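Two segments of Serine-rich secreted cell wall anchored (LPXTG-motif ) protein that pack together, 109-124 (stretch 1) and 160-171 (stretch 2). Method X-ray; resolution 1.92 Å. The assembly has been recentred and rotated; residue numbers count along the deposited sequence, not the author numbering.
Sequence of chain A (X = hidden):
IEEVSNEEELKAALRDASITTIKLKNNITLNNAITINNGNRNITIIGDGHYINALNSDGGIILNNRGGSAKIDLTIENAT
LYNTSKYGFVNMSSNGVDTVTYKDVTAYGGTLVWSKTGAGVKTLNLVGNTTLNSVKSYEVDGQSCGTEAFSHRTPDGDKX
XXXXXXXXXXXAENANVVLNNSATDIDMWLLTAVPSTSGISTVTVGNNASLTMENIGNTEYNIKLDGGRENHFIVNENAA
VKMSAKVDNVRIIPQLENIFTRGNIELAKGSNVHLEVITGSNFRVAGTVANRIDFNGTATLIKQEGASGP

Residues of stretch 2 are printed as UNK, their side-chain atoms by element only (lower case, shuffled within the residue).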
# COMPACT_ATOMS: atom_id res chain seq x y z
N GLY A 109 7.62 7.69 -4.45
CA GLY A 109 8.62 6.87 -3.79
C GLY A 109 8.91 5.67 -4.65
O GLY A 109 8.28 5.50 -5.69
N GLY A 110 9.86 4.85 -4.23
CA GLY A 110 10.09 3.57 -4.91
C GLY A 110 9.10 2.60 -4.30
O GLY A 110 8.13 2.17 -4.95
N THR A 111 9.38 2.21 -3.07
CA THR A 111 8.38 1.56 -2.22
C THR A 111 7.77 2.64 -1.34
O THR A 111 8.49 3.31 -0.61
CB THR A 111 9.01 0.46 -1.38
OG1 THR A 111 9.54 -0.54 -2.27
CG2 THR A 111 7.97 -0.18 -0.43
N LEU A 112 6.45 2.83 -1.41
CA LEU A 112 5.82 3.97 -0.73
C LEU A 112 5.36 3.67 0.69
O LEU A 112 5.32 4.57 1.55
CB LEU A 112 4.63 4.51 -1.52
CG LEU A 112 4.82 5.17 -2.90
CD1 LEU A 112 5.55 4.29 -3.89
CD2 LEU A 112 3.46 5.57 -3.45
N VAL A 113 4.99 2.43 0.94
CA VAL A 113 4.56 1.98 2.28
C VAL A 113 5.06 0.57 2.48
O VAL A 113 4.98 -0.25 1.57
CB VAL A 113 3.02 2.00 2.46
CG1 VAL A 113 2.64 1.54 3.88
CG2 VAL A 113 2.46 3.38 2.20
N TRP A 114 5.60 0.29 3.66
CA TRP A 114 6.16 -1.04 3.91
C TRP A 114 5.68 -1.51 5.28
O TRP A 114 5.34 -0.70 6.12
CB TRP A 114 7.69 -1.00 3.81
CG TRP A 114 8.40 -2.32 3.95
CD1 TRP A 114 8.80 -3.15 2.93
CD2 TRP A 114 8.81 -2.95 5.17
NE1 TRP A 114 9.42 -4.27 3.45
CE2 TRP A 114 9.45 -4.16 4.82
CE3 TRP A 114 8.69 -2.62 6.52
CZ2 TRP A 114 9.96 -5.04 5.77
CZ3 TRP A 114 9.22 -3.48 7.47
CH2 TRP A 114 9.84 -4.68 7.09
N SER A 115 5.65 -2.82 5.51
CA SER A 115 5.17 -3.35 6.79
C SER A 115 5.85 -4.65 7.15
O SER A 115 6.36 -5.36 6.28
CB SER A 115 3.65 -3.55 6.73
OG SER A 115 3.34 -4.63 5.86
N LYS A 116 5.86 -4.94 8.45
CA LYS A 116 6.23 -6.27 8.94
C LYS A 116 5.13 -7.25 8.54
O LYS A 116 3.94 -6.94 8.67
CB LYS A 116 6.38 -6.27 10.46
CG LYS A 116 7.75 -5.87 10.99
CD LYS A 116 7.68 -5.71 12.52
CE LYS A 116 9.02 -5.31 13.12
NZ LYS A 116 10.18 -5.89 12.41
N THR A 117 5.51 -8.42 8.05
CA THR A 117 4.54 -9.37 7.55
C THR A 117 4.34 -10.55 8.52
O THR A 117 3.54 -11.45 8.25
CB THR A 117 4.97 -9.89 6.18
OG1 THR A 117 6.29 -10.45 6.28
CG2 THR A 117 4.99 -8.73 5.18
N GLY A 118 5.05 -10.54 9.65
CA GLY A 118 4.95 -11.65 10.58
C GLY A 118 4.48 -11.23 11.97
O GLY A 118 4.84 -11.83 12.98
N ALA A 119 3.63 -10.21 12.00
CA ALA A 119 3.16 -9.65 13.26
C ALA A 119 1.68 -9.29 13.22
O ALA A 119 0.87 -10.01 12.62
CB ALA A 119 3.99 -8.42 13.63
N GLY A 120 1.33 -8.17 13.85
CA GLY A 120 -0.07 -7.77 13.94
C GLY A 120 -0.65 -7.28 12.62
O GLY A 120 0.08 -7.10 11.63
N VAL A 121 -1.95 -7.01 12.63
CA VAL A 121 -2.67 -6.64 11.41
C VAL A 121 -2.20 -5.30 10.87
O VAL A 121 -2.23 -4.30 11.58
CB VAL A 121 -4.20 -6.60 11.64
CG1 VAL A 121 -4.94 -6.12 10.39
CG2 VAL A 121 -4.70 -7.97 12.08
N LYS A 122 -1.77 -5.31 9.61
CA LYS A 122 -1.30 -4.11 8.92
C LYS A 122 -2.28 -3.69 7.82
O LYS A 122 -2.50 -4.44 6.85
CB LYS A 122 0.09 -4.32 8.32
CG LYS A 122 1.08 -4.95 9.28
CD LYS A 122 1.25 -4.09 10.52
CE LYS A 122 2.48 -4.52 11.34
NZ LYS A 122 2.50 -3.84 12.67
N THR A 123 -2.82 -2.49 7.96
CA THR A 123 -3.85 -1.98 7.08
C THR A 123 -3.49 -0.61 6.50
O THR A 123 -3.09 0.30 7.22
CB THR A 123 -5.20 -1.85 7.84
OG1 THR A 123 -5.54 -3.12 8.43
CG2 THR A 123 -6.31 -1.42 6.91
N LEU A 124 -3.66 -0.48 5.19
CA LEU A 124 -3.55 0.81 4.51
C LEU A 124 -4.89 1.18 3.91
O LEU A 124 -5.41 0.49 3.02
CB LEU A 124 -2.48 0.77 3.42
CG LEU A 124 -2.37 2.02 2.52
CD1 LEU A 124 -1.91 3.23 3.35
CD2 LEU A 124 -1.41 1.76 1.37
N UNK A 160 10.31 -6.45 -6.89
CA UNK A 160 10.17 -5.23 -6.11
C UNK A 160 8.71 -4.82 -6.13
O UNK A 160 7.95 -5.27 -6.99
c UNK A 160 11.01 -4.09 -6.67
o UNK A 160 10.68 -3.89 -8.06
c UNK A 160 12.49 -4.41 -6.54
N UNK A 161 8.31 -3.98 -5.19
CA UNK A 161 6.91 -3.58 -5.12
C UNK A 161 6.74 -2.14 -4.66
O UNK A 161 7.56 -1.64 -3.91
o UNK A 161 4.73 -4.16 -4.19
c UNK A 161 6.12 -4.52 -4.17
c UNK A 161 6.65 -4.43 -2.73
N UNK A 162 5.67 -1.50 -5.10
CA UNK A 162 5.33 -0.13 -4.67
C UNK A 162 4.72 -0.10 -3.28
O UNK A 162 4.89 0.87 -2.54
c UNK A 162 4.39 0.51 -5.66
N UNK A 163 3.97 -1.14 -2.93
CA UNK A 163 3.27 -1.19 -1.64
C UNK A 163 3.43 -2.59 -1.05
O UNK A 163 3.03 -3.58 -1.67
c UNK A 163 1.79 -0.86 -1.81
c UNK A 163 1.40 0.55 -2.26
c UNK A 163 -0.09 0.63 -2.59
c UNK A 163 1.77 1.61 -1.21
N UNK A 164 4.02 -2.67 0.14
CA UNK A 164 4.22 -3.97 0.79
C UNK A 164 3.50 -3.92 2.12
O UNK A 164 4.09 -3.67 3.18
c UNK A 164 6.89 -8.23 2.02
c UNK A 164 6.65 -5.92 2.60
c UNK A 164 5.72 -4.24 0.96
o UNK A 164 7.27 -9.52 2.31
c UNK A 164 6.11 -5.65 1.34
c UNK A 164 5.97 -6.69 0.43
c UNK A 164 6.35 -7.98 0.76
c UNK A 164 7.05 -7.22 2.94
N UNK A 165 2.19 -4.17 2.05
CA UNK A 165 1.29 -4.01 3.18
C UNK A 165 0.74 -5.38 3.50
O UNK A 165 0.08 -6.00 2.66
c UNK A 165 0.15 -3.03 2.86
c UNK A 165 -0.84 -2.95 4.04
c UNK A 165 0.70 -1.66 2.49
N UNK A 166 1.00 -5.87 4.70
CA UNK A 166 0.79 -7.28 4.95
C UNK A 166 -0.65 -7.75 4.77
O UNK A 166 -0.90 -8.78 4.12
o UNK A 166 1.25 -9.03 6.55
c UNK A 166 1.27 -7.63 6.37
N UNK A 167 -1.61 -7.03 5.34
CA UNK A 167 -2.95 -7.61 5.49
C UNK A 167 -4.09 -6.98 4.72
O UNK A 167 -5.00 -7.69 4.28
c UNK A 167 -3.34 -7.63 6.97
o UNK A 167 -1.57 -7.73 8.53
c UNK A 167 -2.32 -8.36 7.80
n UNK A 167 -2.26 -9.68 7.65
N UNK A 168 -4.11 -5.66 4.62
CA UNK A 168 -5.24 -5.05 3.91
C UNK A 168 -4.92 -3.74 3.24
O UNK A 168 -4.27 -2.88 3.82
c UNK A 168 -6.41 -4.87 4.87
N UNK A 169 -5.36 -3.60 2.00
CA UNK A 169 -5.39 -2.28 1.37
C UNK A 169 -6.84 -2.02 0.96
O UNK A 169 -7.42 -2.77 0.17
c UNK A 169 -3.00 -2.43 0.58
c UNK A 169 -4.45 -2.19 0.15
c UNK A 169 -2.06 -2.50 -0.60
c UNK A 169 -4.56 -0.84 -0.53
N UNK A 170 -7.43 -0.99 1.54
CA UNK A 170 -8.84 -0.72 1.31
C UNK A 170 -8.99 0.59 0.56
O UNK A 170 -8.59 1.63 1.06
n UNK A 170 -9.10 -1.72 4.74
c UNK A 170 -9.50 -1.89 3.47
c UNK A 170 -9.61 -0.63 2.63
o UNK A 170 -9.75 -2.99 2.99
N UNK A 171 -9.61 0.56 -0.61
CA UNK A 171 -9.96 1.78 -1.32
C UNK A 171 -11.35 2.16 -0.83
O UNK A 171 -12.31 1.42 -1.02
c UNK A 171 -7.71 0.34 -2.96
c UNK A 171 -10.59 2.81 -3.54
c UNK A 171 -8.51 1.53 -3.40
c UNK A 171 -9.95 1.62 -2.86
O HOH W 1 0.61 -10.24 9.00
O HOH W 2 8.58 -9.77 4.82
O HOH W 3 -1.82 -10.21 10.97

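Position 160 carries one carbon that bears an oxygen and a second carbon. The side chain stays clear of stretch 1. This beta-branched hydroxyl is a threonine, Thr160.

Position 161 has the same three atoms in the same fork, and its backbone meets Thr111. It is Thr161. Thr111 OG1 donates a hydrogen bond to Thr161 O at 2.8 Å.

Position 162 has a single side-chain carbon, which touches Leu112. This is alanine. Ala162 CB points away overall but still lies 4.3 Å from Leu112 CD1. Leu112 N donates to Ala162 O at 2.7 Å, nearly straight at 169°.

Position 163 has four carbons, forked at the second, and touches Leu112, Val113 and Leu124. This is leucine. Leu163 CD2 lies 3.9 Å from Val113 CB, 4.1 Å from Leu112 CB and 4.1 Å from Leu124 CD2.

Position 164 has one carbon, then a six-carbon ring bearing an oxygen; it touches Trp114 and Thr117. Only tyrosine fits. Tyr164 gives up 111 Å² to stretch 1. Its ring and the five-membered ring of Trp114 are near parallel but slid apart, with centroids 5.0 Å apart. Tyr164 CD2 sits over one face of the indole, 3.3 Å from Trp114 NE1. On the backbone, Tyr164 N donates to Val113 O at 3.0 Å.

Position 165 has one carbon carrying two others, and touches Val113 and Leu124. It is valine. Val165 CG2 packs 4.0 Å from Val113 CG1 and 4.1 Å from Leu124 CB.

Position 166 has one carbon and one oxygen, touching Ser115 and Thr117, hence Ser166. Ser115 OG donates to Tyr164 O at 2.9 Å and receives a weak bond from Ser166 N, also at 2.9 Å.

Position 167 has two carbons, the second carrying an oxygen and a nitrogen; it touches Val121 and Lys122. That amide is asparagine. Asn167 OD1 accepts from Lys122 N at 2.7 Å, while Asn167 N donates to Lys122 O at 3.1 Å. Side chain and backbone thus hold the same residue.

Position 168 has one carbon, touching Thr123, so it is Ala168. Ala168 CB is 4.0 Å from Thr123 CG2. Ala168 N donates to Lys122 O at 3.0 Å.

Position 169 has four carbons, forked at the first, with one arm two carbons long, and touches Leu124. This is isoleucine. Ile169 CG1 lies 4.3 Å from Leu124 CB.

Position 170 repeats the amide pattern, touches Thr123 and is Asn170. Asn170 N donates to Leu124 O at 2.9 Å.

Position 171 again has four carbons forked at the first and makes no contact with stretch 1. It is Ile171.

The contact works as parallel pairing of 122-124 with 168-171, plus side-chain packing. Leu124 N donates to Ala168 O at 2.8 Å, helping fix the register. Val113, Leu163, Val165 and Leu124 form an apolar cluster, and the Trp114-Tyr164 pair packs separately. Water 2 bridges Thr117 OG1 and Tyr164 OH, each 2.8 Å from its oxygen.

Stretch 2 (160-171) TTALYVSNAINI
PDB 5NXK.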